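Local coordinates for protein putative alpha-N-acetylgalactosaminidase (Bacillus halodurans C-125, PDB 3CC1) that probably hydrolyses terminal alpha-linked N-acetylgalactosamine residues from glycoconjugates, as a glycosidase with a TIM barrel and a C-terminal beta-sandwich domain, at residues 32-37 / 320-325; 36-41 / 106-111; 348-353 / 387-392; 357-362 / 371-376. All coordinates share one frame; numbering follows the deposited sequence.

Contact 1 (32-37 / 320-325)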
loop_
_atom_site.group_PDB
_atom_site.type_symbol
_atom_site.label_atom_id
_atom_site.label_comp_id
_atom_site.label_asym_id
_atom_site.label_seq_id
_atom_site.Cartn_x
_atom_site.Cartn_y
_atom_site.Cartn_z
ATOM N N LEU A 32 21.389 23.688 31.396
ATOM C CA LEU A 32 21.920 23.326 32.726
ATOM C C LEU A 32 20.841 22.763 33.678
ATOM O O LEU A 32 21.125 21.829 34.444
ATOM C CB LEU A 32 22.633 24.511 33.385
ATOM C CG LEU A 32 24.002 24.785 32.724
ATOM C CD1 LEU A 32 24.694 26.042 33.265
ATOM C CD2 LEU A 32 24.923 23.518 32.930
ATOM N N GLY A 33 19.636 23.328 33.642
ATOM C CA GLY A 33 18.534 22.803 34.436
ATOM C C GLY A 33 18.224 21.352 34.086
ATOM O O GLY A 33 18.064 20.528 34.945
ATOM N N ASN A 34 18.160 21.041 32.795
ATOM C CA ASN A 34 17.903 19.668 32.383
ATOM C C ASN A 34 19.066 18.736 32.729
ATOM O O ASN A 34 18.847 17.610 33.192
ATOM C CB ASN A 34 17.532 19.611 30.912
ATOM C CG ASN A 34 16.107 20.055 30.669
ATOM O OD1 ASN A 34 15.197 19.237 30.724
ATOM N ND2 ASN A 34 15.906 21.350 30.381
ATOM N N ALA A 35 20.281 19.262 32.597
ATOM C CA ALA A 35 21.513 18.528 32.912
ATOM C C ALA A 35 21.531 18.175 34.406
ATOM O O ALA A 35 21.868 17.054 34.794
ATOM C CB ALA A 35 22.727 19.334 32.525
ATOM N N GLU A 36 21.143 19.143 35.227
ATOM C CA GLU A 36 21.098 18.933 36.680
ATOM C C GLU A 36 20.055 17.904 37.043
ATOM O O GLU A 36 20.280 17.045 37.873
ATOM C CB GLU A 36 20.862 20.236 37.441
ATOM C CG GLU A 36 22.108 21.112 37.451
ATOM C CD GLU A 36 21.842 22.579 37.847
ATOM O OE1 GLU A 36 20.680 22.913 38.186
ATOM O OE2 GLU A 36 22.791 23.400 37.791
ATOM N N TYR A 37 18.909 17.960 36.385
ATOM C CA TYR A 37 17.871 16.978 36.655
ATOM C C TYR A 37 18.393 15.609 36.282
ATOM O O TYR A 37 18.282 14.673 37.048
ATOM C CB TYR A 37 16.599 17.288 35.897
ATOM C CG TYR A 37 15.451 16.351 36.193
ATOM C CD1 TYR A 37 15.348 15.121 35.558
ATOM C CD2 TYR A 37 14.433 16.724 37.041
ATOM C CE1 TYR A 37 14.306 14.278 35.811
ATOM C CE2 TYR A 37 13.374 15.870 37.314
ATOM C CZ TYR A 37 13.307 14.672 36.689
ATOM O OH TYR A 37 12.247 13.859 36.906
ATOM N N GLU A 320 10.886 18.952 28.806
ATOM C CA GLU A 320 11.517 19.711 29.863
ATOM C C GLU A 320 11.478 18.839 31.113
ATOM O O GLU A 320 10.468 18.782 31.806
ATOM C CB GLU A 320 10.795 21.047 30.095
ATOM C CG GLU A 320 11.219 21.823 31.376
ATOM C CD GLU A 320 12.743 21.953 31.561
ATOM O OE1 GLU A 320 13.396 22.716 30.809
ATOM O OE2 GLU A 320 13.264 21.303 32.495
ATOM N N LEU A 321 12.614 18.206 31.376
ATOM C CA LEU A 321 12.742 17.216 32.449
ATOM C C LEU A 321 12.275 17.722 33.810
ATOM O O LEU A 321 11.715 16.946 34.621
ATOM C CB LEU A 321 14.188 16.710 32.554
ATOM C CG LEU A 321 14.660 15.711 31.488
ATOM C CD1 LEU A 321 16.174 15.580 31.545
ATOM C CD2 LEU A 321 13.979 14.348 31.644
ATOM N N ARG A 322 12.515 19.006 34.075
ATOM C CA ARG A 322 12.269 19.569 35.388
ATOM C C ARG A 322 10.791 19.575 35.700
ATOM O O ARG A 322 10.402 19.631 36.865
ATOM C CB ARG A 322 12.841 20.984 35.551
ATOM C CG ARG A 322 14.330 21.009 35.821
ATOM C CD ARG A 322 14.910 22.379 35.624
ATOM N NE ARG A 322 14.752 22.861 34.251
ATOM C CZ ARG A 322 14.982 24.113 33.877
ATOM N NH1 ARG A 322 15.456 24.982 34.736
ATOM N NH2 ARG A 322 14.811 24.494 32.624
ATOM N N ASP A 323 9.969 19.464 34.664
ATOM C CA ASP A 323 8.519 19.475 34.856
ATOM C C ASP A 323 7.909 18.077 34.878
ATOM O O ASP A 323 6.695 17.926 34.823
ATOM C CB ASP A 323 7.850 20.297 33.763
ATOM C CG ASP A 323 8.164 21.762 33.879
ATOM O OD1 ASP A 323 8.483 22.184 34.999
ATOM O OD2 ASP A 323 8.094 22.478 32.864
ATOM N N ASN A 324 8.746 17.051 34.932
ATOM C CA ASN A 324 8.262 15.665 34.920
ATOM C C ASN A 324 7.282 15.402 36.075
ATOM O O ASN A 324 7.404 15.980 37.151
ATOM C CB ASN A 324 9.402 14.661 35.091
ATOM C CG ASN A 324 10.122 14.345 33.802
ATOM O OD1 ASN A 324 9.703 14.764 32.713
ATOM N ND2 ASN A 324 11.200 13.560 33.917
ATOM N N ASP A 325 6.330 14.518 35.850
ATOM C CA ASP A 325 5.542 13.961 36.959
ATOM C C ASP A 325 6.065 12.589 37.285
ATOM O O ASP A 325 7.009 12.114 36.664
ATOM C CB ASP A 325 4.045 13.889 36.645
ATOM C CG ASP A 325 3.730 13.175 35.323
ATOM O OD1 ASP A 325 4.644 12.644 34.636
ATOM O OD2 ASP A 325 2.536 13.133 34.986
#
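The ring of Tyr37 carries the carbonyl of Leu321 over one face, Leu321 O lying 3.3 Å from Tyr37 CE2, while Leu321 CB makes an off-centre CH-pi contact. With CG anti to the backbone N (chi1 -177°), the ring runs along 320-325 until its OH accepts a 3.2 Å bond from Asn324 ND2. The guanidinium of Arg322 lays one face on Gly33 CA, where a side chain would collide. At its edge, in plane, stands Glu320 OE1, 2.9 Å from Arg322 NH2, and Arg322 NE binds Glu320 OE2 at 2.8 Å, a side-on salt bridge from above the carboxylate plane. Backbone Arg322 N adds a bond to the anti lone pair of OE2, giving each oxygen at least two donors. Asn34 joins helix to turn: its OD1 takes Leu321 N at 2.9 Å, and its ND2 gives to Glu320 OE1 (2.9 Å) and Glu30 O. An alanine at Glu320 would remove the oxygens that take Asn34 ND2 and Arg322 NE, NH2 and N, and would probably loosen the turn against helix 28-41. Tyr22 and Glu29 extend the network. The buried Glu320, so gripped, is likely to stay ionised while tying the loop after strand 315-317 to helix 28-41.

Contact 2 (36-41 / 106-111)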
loop_
_atom_site.group_PDB
_atom_site.type_symbol
_atom_site.label_atom_id
_atom_site.label_comp_id
_atom_site.label_asym_id
_atom_site.label_seq_id
_atom_site.Cartn_x
_atom_site.Cartn_y
_atom_site.Cartn_z
ATOM N N GLU A 36 21.143 19.143 35.227
ATOM C CA GLU A 36 21.098 18.933 36.680
ATOM C C GLU A 36 20.055 17.904 37.043
ATOM O O GLU A 36 20.280 17.045 37.873
ATOM C CB GLU A 36 20.862 20.236 37.441
ATOM C CG GLU A 36 22.108 21.112 37.451
ATOM C CD GLU A 36 21.842 22.579 37.847
ATOM O OE1 GLU A 36 20.680 22.913 38.186
ATOM O OE2 GLU A 36 22.791 23.400 37.791
ATOM N N TYR A 37 18.909 17.960 36.385
ATOM C CA TYR A 37 17.871 16.978 36.655
ATOM C C TYR A 37 18.393 15.609 36.282
ATOM O O TYR A 37 18.282 14.673 37.048
ATOM C CB TYR A 37 16.599 17.288 35.897
ATOM C CG TYR A 37 15.451 16.351 36.193
ATOM C CD1 TYR A 37 15.348 15.121 35.558
ATOM C CD2 TYR A 37 14.433 16.724 37.041
ATOM C CE1 TYR A 37 14.306 14.278 35.811
ATOM C CE2 TYR A 37 13.374 15.870 37.314
ATOM C CZ TYR A 37 13.307 14.672 36.689
ATOM O OH TYR A 37 12.247 13.859 36.906
HETATM N N MSE A 38 18.984 15.504 35.115
HETATM C CA MSE A 38 19.466 14.220 34.647
HETATM C C MSE A 38 20.504 13.650 35.618
HETATM O O MSE A 38 20.532 12.459 35.906
HETATM C CB MSE A 38 20.084 14.344 33.279
HETATM C CG MSE A 38 20.572 13.007 32.729
HETATM SE SE MSE A 38 21.255 13.173 30.899
HETATM C CE MSE A 38 19.606 13.549 30.092
ATOM N N ALA A 39 21.344 14.534 36.128
ATOM C CA ALA A 39 22.418 14.135 37.005
ATOM C C ALA A 39 21.808 13.605 38.295
ATOM O O ALA A 39 22.293 12.655 38.888
ATOM C CB ALA A 39 23.324 15.347 37.321
ATOM N N ASN A 40 20.732 14.241 38.724
ATOM C CA ASN A 40 20.145 13.929 40.022
ATOM C C ASN A 40 19.236 12.703 39.989
ATOM O O ASN A 40 19.132 12.005 40.969
ATOM C CB ASN A 40 19.365 15.125 40.552
ATOM C CG ASN A 40 20.284 16.242 41.070
ATOM O OD1 ASN A 40 21.356 15.977 41.626
ATOM N ND2 ASN A 40 19.849 17.491 40.929
ATOM N N HIS A 41 18.551 12.451 38.877
ATOM C CA HIS A 41 17.519 11.404 38.861
ATOM C C HIS A 41 17.750 10.277 37.854
ATOM O O HIS A 41 17.155 9.202 37.991
ATOM C CB HIS A 41 16.139 12.009 38.528
ATOM C CG HIS A 41 15.684 13.042 39.490
ATOM N ND1 HIS A 41 15.721 14.393 39.198
ATOM C CD2 HIS A 41 15.219 12.944 40.753
ATOM C CE1 HIS A 41 15.292 15.076 40.244
ATOM N NE2 HIS A 41 14.985 14.221 41.202
ATOM N N LEU A 106 28.993 17.423 36.060
ATOM C CA LEU A 106 27.822 16.627 36.545
ATOM C C LEU A 106 27.941 15.115 36.174
ATOM O O LEU A 106 27.052 14.309 36.457
ATOM C CB LEU A 106 26.512 17.196 35.986
ATOM C CG LEU A 106 26.093 18.581 36.486
ATOM C CD1 LEU A 106 24.974 19.211 35.596
ATOM C CD2 LEU A 106 25.687 18.484 37.953
ATOM N N GLY A 107 29.050 14.747 35.538
ATOM C CA GLY A 107 29.268 13.392 35.067
ATOM C C GLY A 107 28.485 13.052 33.803
ATOM O O GLY A 107 28.187 11.886 33.546
ATOM N N LEU A 108 28.131 14.073 33.029
ATOM C CA LEU A 108 27.327 13.886 31.834
ATOM C C LEU A 108 28.157 14.259 30.608
ATOM O O LEU A 108 29.302 14.670 30.714
ATOM C CB LEU A 108 26.044 14.716 31.929
ATOM C CG LEU A 108 25.050 14.463 33.077
ATOM C CD1 LEU A 108 23.900 15.455 32.973
ATOM C CD2 LEU A 108 24.521 13.010 33.075
ATOM N N LYS A 109 27.577 14.077 29.442
ATOM C CA LYS A 109 28.238 14.333 28.155
ATOM C C LYS A 109 27.451 15.368 27.362
ATOM O O LYS A 109 26.234 15.498 27.526
ATOM C CB LYS A 109 28.371 13.033 27.371
ATOM C CG LYS A 109 29.441 12.101 27.966
ATOM C CD LYS A 109 29.417 10.715 27.358
ATOM C CE LYS A 109 30.521 9.781 27.985
ATOM N NZ LYS A 109 31.862 10.429 27.976
ATOM N N PHE A 110 28.166 16.127 26.526
ATOM C CA PHE A 110 27.618 17.287 25.826
ATOM C C PHE A 110 27.597 17.055 24.323
ATOM O O PHE A 110 28.571 16.604 23.735
ATOM C CB PHE A 110 28.423 18.569 26.120
ATOM C CG PHE A 110 27.901 19.802 25.382
ATOM C CD1 PHE A 110 26.610 20.257 25.588
ATOM C CD2 PHE A 110 28.668 20.445 24.452
ATOM C CE1 PHE A 110 26.120 21.356 24.909
ATOM C CE2 PHE A 110 28.198 21.574 23.785
ATOM C CZ PHE A 110 26.931 22.020 24.001
ATOM N N GLY A 111 26.441 17.305 23.728
ATOM C CA GLY A 111 26.255 17.108 22.314
ATOM C C GLY A 111 25.628 18.307 21.620
ATOM O O GLY A 111 24.940 19.124 22.242
#
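Leu108 enters the flank of helix 28-41 just ahead of strand 109-115. From CB, the chain places CG anti to the carbonyl carbon (chi1 -60°), and at CG it forks into two methyls that lie side by side against one flank of Met38, a selenomethionine. Leu108 CD1 lies nearest Met38 CB, at 4.0 Å, and Leu108 CD2 nearest Met38 SE, at 3.9 Å, though both methyls also touch Met38 CG and CD1 reaches the selenium as well. CD1 further approaches the backbone N of Ala39. The Met38 chain leaves the helix with CG anti to the backbone N, and its extended CB-CG-SE run offers its length to the leucine, the two side chains crossing obliquely.

Two residues earlier, Leu106 repeats the pattern on a smaller partner. Its CB meets Ala39 CB at 3.9 Å and its CD2 rests on the same methyl, while Leu106 CD1 reaches back along the helix to Glu36 CG at 3.9 Å, touching the aliphatic part of that glutamate. Between the two leucines Gly107, with positive phi, ends helix 97-105 in a Schellman motif and turns the chain toward the strand.

An alanine at Leu108 would lose both methyls that hold Met38 and would probably slacken the seat of the helix on the barrel wall, where Ile50 of strand 49-52 also touches both side chains. Carbon and selenium surfaces make this junction, so its hold between the helix and the loop leading into strand 109-115 rests on apolar contact, without directional bonds.

Contact 3 (348-353 / 387-392)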
loop_
_atom_site.group_PDB
_atom_site.type_symbol
_atom_site.label_atom_id
_atom_site.label_comp_id
_atom_site.label_asym_id
_atom_site.label_seq_id
_atom_site.Cartn_x
_atom_site.Cartn_y
_atom_site.Cartn_z
ATOM N N ARG A 348 14.645 -8.409 16.501
ATOM C CA ARG A 348 14.019 -8.872 15.264
ATOM C C ARG A 348 12.509 -8.726 15.235
ATOM O O ARG A 348 11.803 -8.840 16.248
ATOM C CB ARG A 348 14.392 -10.334 14.989
ATOM C CG ARG A 348 13.830 -11.346 15.991
ATOM C CD ARG A 348 14.603 -12.651 15.869
ATOM N NE ARG A 348 14.179 -13.677 16.813
ATOM C CZ ARG A 348 14.536 -13.724 18.076
ATOM N NH1 ARG A 348 15.286 -12.784 18.609
ATOM N NH2 ARG A 348 14.117 -14.712 18.827
ATOM N N PHE A 349 12.042 -8.432 14.033
ATOM C CA PHE A 349 10.624 -8.356 13.709
ATOM C C PHE A 349 10.071 -9.799 13.619
ATOM O O PHE A 349 10.667 -10.623 12.965
ATOM C CB PHE A 349 10.471 -7.583 12.394
ATOM C CG PHE A 349 9.078 -7.615 11.803
ATOM C CD1 PHE A 349 8.022 -7.056 12.453
ATOM C CD2 PHE A 349 8.851 -8.207 10.594
ATOM C CE1 PHE A 349 6.758 -7.096 11.907
ATOM C CE2 PHE A 349 7.583 -8.237 10.057
ATOM C CZ PHE A 349 6.536 -7.688 10.739
ATOM N N VAL A 350 8.957 -10.108 14.295
ATOM C CA VAL A 350 8.411 -11.491 14.315
ATOM C C VAL A 350 7.202 -11.656 13.379
ATOM O O VAL A 350 7.168 -12.558 12.537
ATOM C CB VAL A 350 8.102 -11.963 15.773
ATOM C CG1 VAL A 350 7.382 -13.294 15.790
ATOM C CG2 VAL A 350 9.395 -12.000 16.595
ATOM N N TYR A 351 6.212 -10.798 13.509
ATOM C CA TYR A 351 5.048 -10.884 12.670
ATOM C C TYR A 351 4.260 -9.586 12.619
ATOM O O TYR A 351 4.343 -8.734 13.475
ATOM C CB TYR A 351 4.118 -12.082 13.057
ATOM C CG TYR A 351 3.277 -11.931 14.319
ATOM C CD1 TYR A 351 2.280 -10.962 14.414
ATOM C CD2 TYR A 351 3.434 -12.784 15.374
ATOM C CE1 TYR A 351 1.513 -10.821 15.553
ATOM C CE2 TYR A 351 2.632 -12.680 16.523
ATOM C CZ TYR A 351 1.664 -11.700 16.593
ATOM O OH TYR A 351 0.839 -11.598 17.690
ATOM N N ARG A 352 3.546 -9.438 11.529
ATOM C CA ARG A 352 2.486 -8.467 11.485
ATOM C C ARG A 352 1.305 -9.008 10.708
ATOM O O ARG A 352 1.451 -9.490 9.579
ATOM C CB ARG A 352 2.969 -7.180 10.832
ATOM C CG ARG A 352 1.838 -6.200 10.684
ATOM C CD ARG A 352 2.397 -4.835 10.361
ATOM N NE ARG A 352 1.371 -3.802 10.430
ATOM C CZ ARG A 352 1.631 -2.501 10.526
ATOM N NH1 ARG A 352 2.872 -2.083 10.641
ATOM N NH2 ARG A 352 0.623 -1.627 10.571
ATOM N N GLU A 353 0.145 -8.922 11.336
ATOM C CA GLU A 353 -1.068 -9.406 10.754
ATOM C C GLU A 353 -2.204 -8.524 11.203
ATOM O O GLU A 353 -2.527 -8.430 12.381
ATOM C CB GLU A 353 -1.248 -10.874 11.163
ATOM C CG GLU A 353 -2.054 -11.668 10.227
ATOM C CD GLU A 353 -2.131 -13.136 10.569
ATOM O OE1 GLU A 353 -1.209 -13.895 10.181
ATOM O OE2 GLU A 353 -3.151 -13.545 11.195
ATOM N N ASP A 387 7.530 -21.198 19.491
ATOM C CA ASP A 387 8.184 -21.569 18.217
ATOM C C ASP A 387 8.535 -20.362 17.350
ATOM O O ASP A 387 9.353 -20.451 16.469
ATOM C CB ASP A 387 7.375 -22.621 17.414
ATOM C CG ASP A 387 5.897 -22.236 17.191
ATOM O OD1 ASP A 387 5.625 -21.265 16.463
ATOM O OD2 ASP A 387 5.019 -22.935 17.739
HETATM N N MSE A 388 7.947 -19.215 17.636
HETATM C CA MSE A 388 8.258 -17.986 16.889
HETATM C C MSE A 388 9.569 -17.354 17.322
HETATM O O MSE A 388 10.115 -16.490 16.622
HETATM C CB MSE A 388 7.179 -16.932 17.141
HETATM C CG MSE A 388 5.798 -17.275 16.659
HETATM SE SE MSE A 388 4.558 -15.912 17.338
HETATM C CE MSE A 388 3.005 -16.527 16.467
ATOM N N VAL A 389 10.042 -17.721 18.504
ATOM C CA VAL A 389 11.215 -17.061 19.084
ATOM C C VAL A 389 12.339 -18.024 19.443
ATOM O O VAL A 389 13.304 -17.646 20.080
ATOM C CB VAL A 389 10.843 -16.119 20.241
ATOM C CG1 VAL A 389 9.866 -14.981 19.694
ATOM C CG2 VAL A 389 10.249 -16.879 21.431
ATOM N N GLY A 390 12.240 -19.265 18.977
ATOM C CA GLY A 390 13.361 -20.203 19.055
ATOM C C GLY A 390 13.400 -21.048 20.312
ATOM O O GLY A 390 14.402 -21.707 20.572
ATOM N N ILE A 391 12.298 -21.075 21.068
ATOM C CA ILE A 391 12.275 -21.780 22.375
ATOM C C ILE A 391 11.411 -23.023 22.279
ATOM O O ILE A 391 10.339 -23.006 21.704
ATOM C CB ILE A 391 11.786 -20.808 23.499
ATOM C CG1 ILE A 391 12.738 -19.606 23.590
ATOM C CG2 ILE A 391 11.633 -21.473 24.858
ATOM C CD1 ILE A 391 12.284 -18.475 24.543
HETATM N N MSE A 392 11.925 -24.117 22.836
HETATM C CA MSE A 392 11.279 -25.417 22.777
HETATM C C MSE A 392 11.146 -26.014 24.165
HETATM O O MSE A 392 11.012 -27.200 24.297
HETATM C CB MSE A 392 12.078 -26.377 21.903
HETATM C CG MSE A 392 12.143 -25.928 20.452
HETATM SE SE MSE A 392 13.447 -26.849 19.414
HETATM C CE MSE A 392 14.938 -25.827 20.015
#
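A classic beta bulge in strand 345-353, outermost in the sheet within its own chain, has Val350 and Tyr351 both facing Ala358 and brings these consecutive side chains round to the loop 387-392 of the C-terminal beta-sandwich domain. Tyr351 takes the crowded first torsion, CG between the backbone N and the carbonyl carbon (chi1 75°), and presents its ring edge to the selenomethionine Met388. This is a Met-aromatic contact in the ring plane: Met388 SE sits 3.8 Å from Tyr351 CE2, and the terminal methyl CE touches the same CD2-CE2 edge. Met388 reaches there in an extended chain, and nearer its root its CB lies 3.9 Å from Val350 CG1, the two side chains crossing at about a right angle. Val350 CG2 turns instead to Val389 CG1, 4.3 Å away. Arg348 brings its guanidinium edge to the loop backbone, NH2 standing 3.3 Å from Val389 O, although its firmer partners are Leu346 O, Asn362 and Glu3 of the second subunit. The hydroxyl of Tyr351 binds Gln383 O in strand 380-384. Strand 356-362 flanks the bulge, its Ala360 touching both valines, and the second subunit makes backbone hydrogen bonds with Val350 and Arg352.

Contact 4 (357-362 / 371-376)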
loop_
_atom_site.group_PDB
_atom_site.type_symbol
_atom_site.label_atom_id
_atom_site.label_comp_id
_atom_site.label_asym_id
_atom_site.label_seq_id
_atom_site.Cartn_x
_atom_site.Cartn_y
_atom_site.Cartn_z
ATOM N N VAL A 357 1.155 -6.727 15.823
ATOM C CA VAL A 357 2.563 -6.767 15.550
ATOM C C VAL A 357 3.331 -7.386 16.714
ATOM O O VAL A 357 3.000 -7.175 17.875
ATOM C CB VAL A 357 3.140 -5.326 15.282
ATOM C CG1 VAL A 357 4.622 -5.400 14.941
ATOM C CG2 VAL A 357 2.322 -4.607 14.195
ATOM N N ALA A 358 4.355 -8.157 16.383
ATOM C CA ALA A 358 5.262 -8.789 17.393
ATOM C C ALA A 358 6.719 -8.545 17.005
ATOM O O ALA A 358 7.041 -8.515 15.810
ATOM C CB ALA A 358 4.948 -10.310 17.516
ATOM N N TRP A 359 7.556 -8.227 17.998
ATOM C CA TRP A 359 9.007 -8.130 17.848
ATOM C C TRP A 359 9.588 -8.943 19.028
ATOM O O TRP A 359 8.895 -9.170 20.025
ATOM C CB TRP A 359 9.534 -6.680 17.958
ATOM C CG TRP A 359 9.288 -5.800 16.765
ATOM C CD1 TRP A 359 8.071 -5.353 16.321
ATOM C CD2 TRP A 359 10.256 -5.213 15.906
ATOM N NE1 TRP A 359 8.225 -4.587 15.221
ATOM C CE2 TRP A 359 9.553 -4.475 14.939
ATOM C CE3 TRP A 359 11.639 -5.250 15.851
ATOM C CZ2 TRP A 359 10.182 -3.777 13.934
ATOM C CZ3 TRP A 359 12.263 -4.587 14.857
ATOM C CH2 TRP A 359 11.533 -3.842 13.900
ATOM N N ALA A 360 10.840 -9.361 18.902
ATOM C CA ALA A 360 11.537 -10.126 19.934
ATOM C C ALA A 360 13.020 -9.776 20.046
ATOM O O ALA A 360 13.655 -9.205 19.131
ATOM C CB ALA A 360 11.355 -11.632 19.683
ATOM N N ALA A 361 13.577 -10.139 21.190
ATOM C CA ALA A 361 15.014 -10.072 21.413
ATOM C C ALA A 361 15.422 -11.047 22.503
ATOM O O ALA A 361 14.590 -11.631 23.200
ATOM C CB ALA A 361 15.488 -8.617 21.774
ATOM N N ASN A 362 16.728 -11.200 22.632
ATOM C CA ASN A 362 17.301 -12.105 23.594
ATOM C C ASN A 362 18.190 -11.360 24.558
ATOM O O ASN A 362 18.944 -10.466 24.184
ATOM C CB ASN A 362 18.081 -13.219 22.893
ATOM C CG ASN A 362 17.154 -14.214 22.200
ATOM O OD1 ASN A 362 16.526 -13.906 21.209
ATOM N ND2 ASN A 362 17.032 -15.361 22.753
ATOM N N ALA A 371 7.718 -8.239 22.388
ATOM C CA ALA A 371 6.857 -7.074 22.382
ATOM C C ALA A 371 5.655 -7.355 21.460
ATOM O O ALA A 371 5.818 -7.644 20.257
ATOM C CB ALA A 371 7.647 -5.814 21.921
ATOM N N LEU A 372 4.471 -7.239 22.040
ATOM C CA LEU A 372 3.207 -7.415 21.340
ATOM C C LEU A 372 2.436 -6.095 21.256
ATOM O O LEU A 372 2.298 -5.405 22.244
ATOM C CB LEU A 372 2.340 -8.487 22.046
ATOM C CG LEU A 372 2.952 -9.885 22.197
ATOM C CD1 LEU A 372 2.128 -10.784 23.177
ATOM C CD2 LEU A 372 3.167 -10.542 20.807
ATOM N N PHE A 373 1.927 -5.751 20.064
ATOM C CA PHE A 373 1.377 -4.437 19.838
ATOM C C PHE A 373 0.016 -4.504 19.155
ATOM O O PHE A 373 -0.115 -5.125 18.104
ATOM C CB PHE A 373 2.300 -3.619 18.892
ATOM C CG PHE A 373 3.702 -3.406 19.388
ATOM C CD1 PHE A 373 4.703 -4.297 19.048
ATOM C CD2 PHE A 373 4.039 -2.286 20.118
ATOM C CE1 PHE A 373 6.008 -4.075 19.437
ATOM C CE2 PHE A 373 5.358 -2.069 20.530
ATOM C CZ PHE A 373 6.334 -2.966 20.170
ATOM N N ASN A 374 -0.993 -3.870 19.749
ATOM C CA ASN A 374 -2.232 -3.656 19.056
ATOM C C ASN A 374 -2.238 -2.249 18.452
ATOM O O ASN A 374 -2.514 -1.283 19.132
ATOM C CB ASN A 374 -3.433 -3.850 19.970
ATOM C CG ASN A 374 -4.720 -3.562 19.258
ATOM O OD1 ASN A 374 -4.737 -3.515 18.033
ATOM N ND2 ASN A 374 -5.806 -3.353 20.009
ATOM N N LEU A 375 -1.987 -2.161 17.147
ATOM C CA LEU A 375 -1.930 -0.865 16.423
ATOM C C LEU A 375 -3.310 -0.420 15.923
ATOM O O LEU A 375 -3.456 0.614 15.300
ATOM C CB LEU A 375 -0.979 -0.959 15.232
ATOM C CG LEU A 375 0.464 -1.325 15.542
ATOM C CD1 LEU A 375 1.246 -1.180 14.241
ATOM C CD2 LEU A 375 0.997 -0.444 16.690
ATOM N N HIS A 376 -4.308 -1.223 16.213
ATOM C CA HIS A 376 -5.651 -1.003 15.705
ATOM C C HIS A 376 -6.418 -0.054 16.593
ATOM O O HIS A 376 -6.020 0.201 17.728
ATOM C CB HIS A 376 -6.417 -2.334 15.625
ATOM C CG HIS A 376 -7.397 -2.368 14.505
ATOM N ND1 HIS A 376 -7.044 -2.030 13.209
ATOM C CD2 HIS A 376 -8.720 -2.667 14.477
ATOM C CE1 HIS A 376 -8.112 -2.127 12.434
ATOM N NE2 HIS A 376 -9.137 -2.516 13.177
#
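Strands 356-362 and 368-374 form a beta hairpin in which two of the three cross-strand pairs set an alanine against a large residue, once from each strand. On the face of Val357, Trp359, Ala371 and Phe373, the little methyl of Ala371 sits across from Trp359, and the indole rises past it to meet Phe373 obliquely, Trp359 CD1 3.9 Å from Phe373 CE1, with the planes at 86°. Phe373 leans its CD1 edge along the carbonyl of Val357, while Val357 CG2 meets Leu375 CD1 at 3.6 Å, extending this apolar ridge beyond the strand. On the other face, Leu372 CD2 rests against the small methyl of Ala358 (CB), at 3.7 Å. Beneath these shapes the backbones pair antiparallel. Val357 and Phe373 are a hydrogen-bonded pair, Phe373 N to Val357 O 2.8 Å, as are Trp359 and Ala371, and Ala358 with Leu372 forms the non-hydrogen-bonded pair between them. The ridge lies under helices 247-262 and 298-310, which pack on Trp359 and Phe373, and Phe254 meets Phe373 edge to face. Four backbone bonds pair the N and O of Val357, Trp359, Ala371 and Phe373, polar groups otherwise buried without these partners between the sheet and the barrel helices.

From the N terminus, helix 28-41 opens two contacts from overlapping segments. Contact 2 closes first, when the chain returns at 106-111 with the third strand of the parallel barrel sheet; contact 1 closes much later, at 320-325, after the sixth strand, so its loop encloses that of contact 2. The two touch, their centres about 10 Å apart, and join one helix to the loop entering strand 109-115 and to the loop after strand 315-317. Contacts 3 and 4 come after both, in the C-terminal domain. Contact 4 nests inside the loop closed by contact 3, and they use neighbouring strands, 345-353 and 356-362, of one sheet. The centres of contacts 1 and 3 stand about 39 Å apart.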